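PDB 3EBV: chinitase A from Streptomyces coelicolor, which probably hydrolyses internal glycosidic links of chitin as an endochitinase, the deposited chain being the family 18 catalytic domain of a longer protein. Local coordinates for residues 146-152 and 173-179; 152-156 and 183-187; 179-183 and 230-234. One frame throughout, in Å; residues are numbered along the deposited sequence.

Interaction 1: 146-152 and 173-179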
loop_
_atom_site.group_PDB
_atom_site.type_symbol
_atom_site.label_atom_id
_atom_site.label_comp_id
_atom_site.label_asym_id
_atom_site.label_seq_id
_atom_site.Cartn_x
_atom_site.Cartn_y
_atom_site.Cartn_z
ATOM N N LEU A 146 -4.297 -8.823 1.171
ATOM C CA LEU A 146 -4.815 -7.777 2.054
ATOM C C LEU A 146 -3.622 -6.876 2.388
ATOM O O LEU A 146 -2.654 -7.330 3.035
ATOM C CB LEU A 146 -5.403 -8.370 3.357
ATOM C CG LEU A 146 -5.752 -7.314 4.432
ATOM C CD1 LEU A 146 -6.748 -6.252 3.967
ATOM C CD2 LEU A 146 -6.283 -8.120 5.657
ATOM N N THR A 147 -3.693 -5.630 1.924
ATOM C CA THR A 147 -2.637 -4.669 2.275
ATOM C C THR A 147 -3.263 -3.484 2.995
ATOM O O THR A 147 -4.467 -3.262 2.926
ATOM C CB THR A 147 -1.860 -4.190 0.986
ATOM O OG1 THR A 147 -2.729 -3.403 0.152
ATOM C CG2 THR A 147 -1.342 -5.369 0.172
HETATM N N MSE A 148 -2.424 -2.671 3.662
HETATM C CA MSE A 148 -2.890 -1.449 4.317
HETATM C C MSE A 148 -1.830 -0.398 4.084
HETATM O O MSE A 148 -0.638 -0.754 4.034
HETATM C CB MSE A 148 -3.062 -1.652 5.821
HETATM C CG MSE A 148 -3.962 -2.877 6.138
HETATM SE SE MSE A 148 -4.206 -3.056 8.091
HETATM C CE MSE A 148 -5.835 -1.982 8.242
ATOM N N ALA A 149 -2.275 0.849 3.958
ATOM C CA ALA A 149 -1.358 1.974 3.690
ATOM C C ALA A 149 -1.602 3.084 4.729
ATOM O O ALA A 149 -2.028 4.202 4.417
ATOM C CB ALA A 149 -1.563 2.515 2.255
ATOM N N PRO A 150 -1.300 2.788 6.005
ATOM C CA PRO A 150 -1.438 3.821 7.046
ATOM C C PRO A 150 -0.541 5.027 6.778
ATOM O O PRO A 150 0.475 4.897 6.086
ATOM C CB PRO A 150 -0.883 3.117 8.308
ATOM C CG PRO A 150 -0.011 1.973 7.777
ATOM C CD PRO A 150 -0.716 1.516 6.508
ATOM N N GLN A 151 -0.943 6.163 7.348
ATOM C CA GLN A 151 -0.043 7.308 7.481
ATOM C C GLN A 151 0.843 7.093 8.710
ATOM O O GLN A 151 0.585 6.220 9.572
ATOM C CB GLN A 151 -0.876 8.583 7.601
ATOM C CG GLN A 151 -1.585 8.903 6.291
ATOM C CD GLN A 151 -2.408 10.149 6.427
ATOM O OE1 GLN A 151 -1.913 11.257 6.188
ATOM N NE2 GLN A 151 -3.653 9.994 6.867
ATOM N N THR A 152 1.928 7.889 8.827
ATOM C CA THR A 152 2.854 7.624 9.913
ATOM C C THR A 152 2.186 7.751 11.294
ATOM O O THR A 152 2.532 7.034 12.234
ATOM C CB THR A 152 4.093 8.561 9.812
ATOM O OG1 THR A 152 3.640 9.922 9.789
ATOM C CG2 THR A 152 4.894 8.225 8.606
ATOM N N LEU A 173 -3.119 -10.929 6.828
ATOM C CA LEU A 173 -2.521 -9.691 6.340
ATOM C C LEU A 173 -1.317 -9.992 5.443
ATOM O O LEU A 173 -0.378 -10.720 5.857
ATOM C CB LEU A 173 -2.070 -8.886 7.544
ATOM C CG LEU A 173 -1.260 -7.636 7.271
ATOM C CD1 LEU A 173 -2.102 -6.522 6.600
ATOM C CD2 LEU A 173 -0.748 -7.143 8.666
ATOM N N THR A 174 -1.306 -9.412 4.234
ATOM C CA THR A 174 -0.153 -9.554 3.342
ATOM C C THR A 174 0.978 -8.582 3.741
ATOM O O THR A 174 2.069 -9.027 4.140
ATOM C CB THR A 174 -0.549 -9.323 1.873
ATOM O OG1 THR A 174 -1.695 -10.177 1.581
ATOM C CG2 THR A 174 0.607 -9.659 0.955
ATOM N N VAL A 175 0.686 -7.271 3.666
ATOM C CA VAL A 175 1.736 -6.295 3.992
ATOM C C VAL A 175 1.132 -4.962 4.347
ATOM O O VAL A 175 0.107 -4.536 3.783
ATOM C CB VAL A 175 2.761 -6.158 2.824
ATOM C CG1 VAL A 175 2.085 -5.745 1.502
ATOM C CG2 VAL A 175 3.880 -5.198 3.162
ATOM N N VAL A 176 1.791 -4.316 5.323
ATOM C CA VAL A 176 1.517 -2.917 5.680
ATOM C C VAL A 176 2.537 -2.082 4.941
ATOM O O VAL A 176 3.719 -2.061 5.307
ATOM C CB VAL A 176 1.617 -2.651 7.193
ATOM C CG1 VAL A 176 1.341 -1.190 7.498
ATOM C CG2 VAL A 176 0.563 -3.513 7.942
ATOM N N ASN A 177 2.093 -1.396 3.887
ATOM C CA ASN A 177 2.937 -0.440 3.146
ATOM C C ASN A 177 2.679 0.967 3.697
ATOM O O ASN A 177 1.874 1.725 3.150
ATOM C CB ASN A 177 2.590 -0.453 1.653
ATOM C CG ASN A 177 2.956 -1.761 0.954
ATOM O OD1 ASN A 177 4.072 -2.288 1.118
ATOM N ND2 ASN A 177 2.017 -2.265 0.083
HETATM N N MSE A 178 3.293 1.295 4.828
HETATM C CA MSE A 178 3.058 2.637 5.377
HETATM C C MSE A 178 3.548 3.727 4.417
HETATM O O MSE A 178 4.483 3.508 3.632
HETATM C CB MSE A 178 3.728 2.808 6.769
HETATM C CG MSE A 178 3.418 4.163 7.379
HETATM SE SE MSE A 178 3.934 4.146 9.288
HETATM C CE MSE A 178 5.850 4.252 9.116
ATOM N N GLN A 179 2.870 4.891 4.495
ATOM C CA GLN A 179 3.229 6.034 3.668
ATOM C C GLN A 179 4.265 6.856 4.464
ATOM O O GLN A 179 3.928 7.657 5.359
ATOM C CB GLN A 179 1.989 6.910 3.402
ATOM C CG GLN A 179 0.873 6.167 2.694
ATOM C CD GLN A 179 -0.334 7.087 2.496
ATOM O OE1 GLN A 179 -0.195 8.249 2.085
ATOM N NE2 GLN A 179 -1.518 6.570 2.809
HETATM O O HOH W 1 2.174 9.437 6.492
#
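Leu173 enters the contact just before its strand begins. Its CD1 packs 4.1 Å from CG of Met148 and 4.3 Å from CG of Leu146. Thr174 follows and clasps Leu146 twice. The backbone N of Thr174 donates to Leu146 O (2.8 Å), and its side-chain OG1 accepts from Leu146 N (3.0 Å). Val175 starts the strand. Its N gives a weak bond to Leu146 O (3.4 Å), and its O receives Met148 N (3.1 Å). CG1 of Val175 lies 3.7 Å from CG2 of Thr147, on the same face of the sheet. Val176 pairs with Met148 on the other face, and its CG1 meets Pro150 CG at 3.5 Å. The two strands run parallel, with axes 4.8 Å apart at 24°. They are neighbours in the (beta/alpha)8 barrel of the family 18 glycosyl hydrolases. Helix 161-168 makes the beta-alpha-beta crossover between them, and strand 115-120 pairs with the far edge of strand 145-148. Asn177 N continues the ladder to Met148 O (2.8 Å). Met178 then covers the loop: its CB is 4.0 Å from Pro150 CG, and its SE is 3.7 Å from Thr152 CA. Gln179 N bonds Pro150 O (2.9 Å), while its NE2 reaches Ala149 O (2.9 Å). NE2 also bonds Glu121, the last residue of the DxxDxDxE sequence pattern of the family and the usual place of the catalytic acid there. A water joins Gln179 O (2.7 Å) to Thr152 N (2.8 Å), while Thr152 OG1 turns to Ser183.

Interaction 2: 152-156 and 183-187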
loop_
_atom_site.group_PDB
_atom_site.type_symbol
_atom_site.label_atom_id
_atom_site.label_comp_id
_atom_site.label_asym_id
_atom_site.label_seq_id
_atom_site.Cartn_x
_atom_site.Cartn_y
_atom_site.Cartn_z
ATOM N N THR A 152 1.928 7.889 8.827
ATOM C CA THR A 152 2.854 7.624 9.913
ATOM C C THR A 152 2.186 7.751 11.294
ATOM O O THR A 152 2.532 7.034 12.234
ATOM C CB THR A 152 4.093 8.561 9.812
ATOM O OG1 THR A 152 3.640 9.922 9.789
ATOM C CG2 THR A 152 4.894 8.225 8.606
ATOM N N ILE A 153 1.244 8.678 11.419
ATOM C CA ILE A 153 0.546 8.868 12.708
ATOM C C ILE A 153 -0.254 7.635 13.139
ATOM O O ILE A 153 -0.619 7.501 14.336
ATOM C CB ILE A 153 -0.428 10.062 12.678
ATOM C CG1 ILE A 153 -1.468 9.906 11.552
ATOM C CG2 ILE A 153 0.370 11.345 12.562
ATOM C CD1 ILE A 153 -2.523 11.011 11.526
ATOM N N ASP A 154 -0.500 6.722 12.192
ATOM C CA ASP A 154 -1.328 5.544 12.473
ATOM C C ASP A 154 -0.532 4.339 12.985
ATOM O O ASP A 154 -1.147 3.330 13.379
ATOM C CB ASP A 154 -2.064 5.139 11.202
ATOM C CG ASP A 154 -3.016 6.216 10.695
ATOM O OD1 ASP A 154 -3.797 6.739 11.515
ATOM O OD2 ASP A 154 -2.968 6.527 9.489
HETATM N N MSE A 155 0.806 4.413 12.956
HETATM C CA MSE A 155 1.643 3.276 13.361
HETATM C C MSE A 155 2.761 3.713 14.321
HETATM O O MSE A 155 3.817 3.068 14.377
HETATM C CB MSE A 155 2.290 2.605 12.142
HETATM C CG MSE A 155 1.332 2.204 10.999
HETATM SE SE MSE A 155 0.200 0.654 11.482
HETATM C CE MSE A 155 1.531 -0.708 11.394
ATOM N N GLN A 156 2.504 4.742 15.110
ATOM C CA GLN A 156 3.488 5.227 16.088
ATOM C C GLN A 156 3.572 4.330 17.319
ATOM O O GLN A 156 4.568 4.335 18.023
ATOM C CB GLN A 156 3.163 6.667 16.470
ATOM C CG GLN A 156 3.708 7.676 15.431
ATOM C CD GLN A 156 5.235 7.841 15.534
ATOM O OE1 GLN A 156 6.021 7.185 14.795
ATOM N NE2 GLN A 156 5.642 8.734 16.391
ATOM N N SER A 183 4.522 13.773 5.839
ATOM C CA SER A 183 4.536 13.555 7.283
ATOM C C SER A 183 5.340 14.623 8.036
ATOM O O SER A 183 6.435 14.957 7.604
ATOM C CB SER A 183 5.186 12.186 7.594
ATOM O OG SER A 183 5.190 11.947 8.983
ATOM N N GLY A 184 4.800 15.047 9.179
ATOM C CA GLY A 184 5.573 15.796 10.150
ATOM C C GLY A 184 6.617 14.861 10.794
ATOM O O GLY A 184 6.662 13.632 10.521
ATOM N N THR A 185 7.430 15.424 11.675
ATOM C CA THR A 185 8.406 14.583 12.384
ATOM C C THR A 185 7.664 13.548 13.239
ATOM O O THR A 185 6.515 13.747 13.683
ATOM C CB THR A 185 9.384 15.409 13.246
ATOM O OG1 THR A 185 8.624 16.169 14.188
ATOM C CG2 THR A 185 10.251 16.334 12.371
HETATM N N MSE A 186 8.336 12.417 13.440
HETATM C CA MSE A 186 7.772 11.282 14.136
HETATM C C MSE A 186 8.796 10.643 15.052
HETATM O O MSE A 186 9.994 10.814 14.831
HETATM C CB MSE A 186 7.352 10.222 13.099
HETATM C CG MSE A 186 6.189 10.677 12.214
HETATM SE SE MSE A 186 4.506 10.639 13.227
HETATM C CE MSE A 186 3.621 12.194 12.383
ATOM N N LEU A 187 8.341 9.876 16.037
ATOM C CA LEU A 187 9.280 9.122 16.895
ATOM C C LEU A 187 9.666 7.809 16.213
ATOM O O LEU A 187 8.805 7.142 15.574
ATOM C CB LEU A 187 8.676 8.816 18.258
ATOM C CG LEU A 187 8.230 10.040 19.029
ATOM C CD1 LEU A 187 7.710 9.571 20.379
ATOM C CD2 LEU A 187 9.425 10.944 19.267
#
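This is a small surface contact between two loops of the barrel. One follows strand 145-148 and the other follows strand 175-179. Together they bury 272 Å², mostly through side chains. Thr152 and Ser183 face each other at one end. Their OG1 and OG atoms are 2.7 Å apart, a probable hydrogen bond. Ser183 OG also donates to Gly184 O (2.7 Å) in its own loop, which holds the serine hydroxyl in place facing Thr152. The first loop turns sharply here: Met155 N bonds Thr152 O (3.2 Å) and closes a short 3-10 turn. The turn carries Asp154 and Met155 to the side away from residues 183-187. Met155 instead packs inward on Pro150 and Met178. Both loops extend from the C-terminal ends of barrel strands, the end that holds the substrate cleft in family 18 enzymes. The second loop leads into strand 186-187, which forms a two-stranded antiparallel hairpin with strand 193-194. The disulfide Cys189-Cys207 ties the connection between these strands to helix 199-210. Met186, a selenomethionine, points from the hairpin toward the first loop and fills the middle of the contact. Its CE touches Ile153 CG2 (3.4 Å) and Thr152 OG1 (3.4 Å), and its SE lies 3.7 Å from Gln156 CD. Met186 also rests on Leu205 of helix 199-210, and Gln156 rests on Ile208 of the same helix. At the outer end the Gln156 side chain lies against Leu187, its amide close to the backbone N and O of that residue.

Interaction 3: 179-183 and 230-234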
loop_
_atom_site.group_PDB
_atom_site.type_symbol
_atom_site.label_atom_id
_atom_site.label_comp_id
_atom_site.label_asym_id
_atom_site.label_seq_id
_atom_site.Cartn_x
_atom_site.Cartn_y
_atom_site.Cartn_z
ATOM N N GLN A 179 2.870 4.891 4.495
ATOM C CA GLN A 179 3.229 6.034 3.668
ATOM C C GLN A 179 4.265 6.856 4.464
ATOM O O GLN A 179 3.928 7.657 5.359
ATOM C CB GLN A 179 1.989 6.910 3.402
ATOM C CG GLN A 179 0.873 6.167 2.694
ATOM C CD GLN A 179 -0.334 7.087 2.496
ATOM O OE1 GLN A 179 -0.195 8.249 2.085
ATOM N NE2 GLN A 179 -1.518 6.570 2.809
ATOM N N TYR A 180 5.548 6.619 4.151
ATOM C CA TYR A 180 6.627 7.342 4.867
ATOM C C TYR A 180 6.842 8.739 4.242
ATOM O O TYR A 180 7.960 9.108 3.790
ATOM C CB TYR A 180 7.949 6.537 4.801
ATOM C CG TYR A 180 7.928 5.235 5.566
ATOM C CD1 TYR A 180 8.631 5.088 6.765
ATOM C CD2 TYR A 180 7.222 4.129 5.067
ATOM C CE1 TYR A 180 8.656 3.860 7.451
ATOM C CE2 TYR A 180 7.199 2.929 5.759
ATOM C CZ TYR A 180 7.928 2.779 6.952
ATOM O OH TYR A 180 7.886 1.582 7.629
ATOM N N TYR A 181 5.734 9.482 4.105
ATOM C CA TYR A 181 5.776 10.748 3.350
ATOM C C TYR A 181 4.527 11.551 3.662
ATOM O O TYR A 181 3.610 11.074 4.334
ATOM C CB TYR A 181 5.916 10.489 1.839
ATOM C CG TYR A 181 4.852 9.581 1.241
ATOM C CD1 TYR A 181 3.650 10.098 0.723
ATOM C CD2 TYR A 181 5.084 8.226 1.088
ATOM C CE1 TYR A 181 2.678 9.236 0.138
ATOM C CE2 TYR A 181 4.139 7.368 0.479
ATOM C CZ TYR A 181 2.949 7.883 0.011
ATOM O OH TYR A 181 2.043 7.023 -0.527
ATOM N N ASN A 182 4.539 12.802 3.190
ATOM C CA ASN A 182 3.543 13.826 3.635
ATOM C C ASN A 182 3.390 13.836 5.144
ATOM O O ASN A 182 2.287 13.932 5.689
ATOM C CB ASN A 182 2.146 13.611 2.984
ATOM C CG ASN A 182 2.161 13.786 1.491
ATOM O OD1 ASN A 182 2.799 14.706 0.972
ATOM N ND2 ASN A 182 1.491 12.880 0.782
ATOM N N SER A 183 4.522 13.773 5.839
ATOM C CA SER A 183 4.536 13.555 7.283
ATOM C C SER A 183 5.340 14.623 8.036
ATOM O O SER A 183 6.435 14.957 7.604
ATOM C CB SER A 183 5.186 12.186 7.594
ATOM O OG SER A 183 5.190 11.947 8.983
ATOM N N ALA A 230 4.177 13.862 -4.133
ATOM C CA ALA A 230 3.827 14.170 -2.755
ATOM C C ALA A 230 4.345 15.555 -2.388
ATOM O O ALA A 230 5.280 16.034 -3.044
ATOM C CB ALA A 230 4.433 13.098 -1.797
ATOM N N GLY A 231 3.787 16.139 -1.338
ATOM C CA GLY A 231 4.209 17.465 -0.883
ATOM C C GLY A 231 5.528 17.420 -0.125
ATOM O O GLY A 231 6.213 18.439 0.018
ATOM N N GLY A 232 5.886 16.236 0.375
ATOM C CA GLY A 232 7.164 16.067 1.071
ATOM C C GLY A 232 7.425 14.591 1.292
ATOM O O GLY A 232 6.493 13.778 1.233
ATOM N N GLY A 233 8.692 14.264 1.569
ATOM C CA GLY A 233 9.093 12.880 1.856
ATOM C C GLY A 233 9.694 12.100 0.706
ATOM O O GLY A 233 10.138 10.945 0.896
ATOM N N TYR A 234 9.743 12.667 -0.506
ATOM C CA TYR A 234 10.467 11.978 -1.580
ATOM C C TYR A 234 11.914 11.732 -1.170
ATOM O O TYR A 234 12.568 12.650 -0.638
ATOM C CB TYR A 234 10.460 12.794 -2.879
ATOM C CG TYR A 234 11.341 12.195 -3.929
ATOM C CD1 TYR A 234 10.942 11.082 -4.644
ATOM C CD2 TYR A 234 12.622 12.734 -4.172
ATOM C CE1 TYR A 234 11.798 10.468 -5.594
ATOM C CE2 TYR A 234 13.468 12.157 -5.113
ATOM C CZ TYR A 234 13.053 11.033 -5.816
ATOM O OH TYR A 234 13.929 10.476 -6.742
HETATM O O HOH W 2 10.557 9.971 3.472
#
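Gly233 brings two irregular loops unusually close, with its CA 4.2 Å from the CA of Tyr181. Its phi of 98° and psi of -4° would jam a CB against the preceding carbonyl. That CB would also clash with Tyr181 CB, so the position calls for glycine. The loop at 179-183 leaves barrel strand 175-179 through an inverse gamma turn centred on Tyr180. The loop at 230-234 follows the next barrel strand, 219-224. Asn182 makes the direct polar links. Its N donates a nearly straight bond to Gly232 O (2.9 Å). Its OD1 accepts from Gly231 N (2.9 Å) and, weakly, from Gly232 N (3.5 Å). A water bridges the carbonyls Tyr180 O and Gly233 O at 2.8 Å each. Apolar contact is slight: Ala230 CB sits 4.0 Å from Tyr181 CD1. The Tyr181 ring itself leads away to Met269 and Trp271 of strand 267-271. On the glycine side all the direct bonds use main-chain atoms. The direct bonds therefore depend on the course of the backbone at Gly231 and Gly232, with one side chain, Asn182, taking part, and Gly233 allows the close approach.

From the N terminus, strand 145-148 comes first. Interaction 1 pairs it with strand 175-179 and closes the loop that contains helix 161-168. Interaction 2 starts at Thr152, where the first segment of interaction 1 ends, and reaches past strand 175-179 to the 186-187 hairpin. Its segments therefore alternate with those of interaction 1, so the two cross. Interaction 3 starts at Gln179, where interaction 1 closes, so these two are in series. It spans helix 199-210 and strand 219-224 to reach 230-234. Interactions 2 and 3 meet at Ser183. Interaction 1 joins two neighbouring barrel strands; interactions 2 and 3 tie together the loops that follow three successive strands.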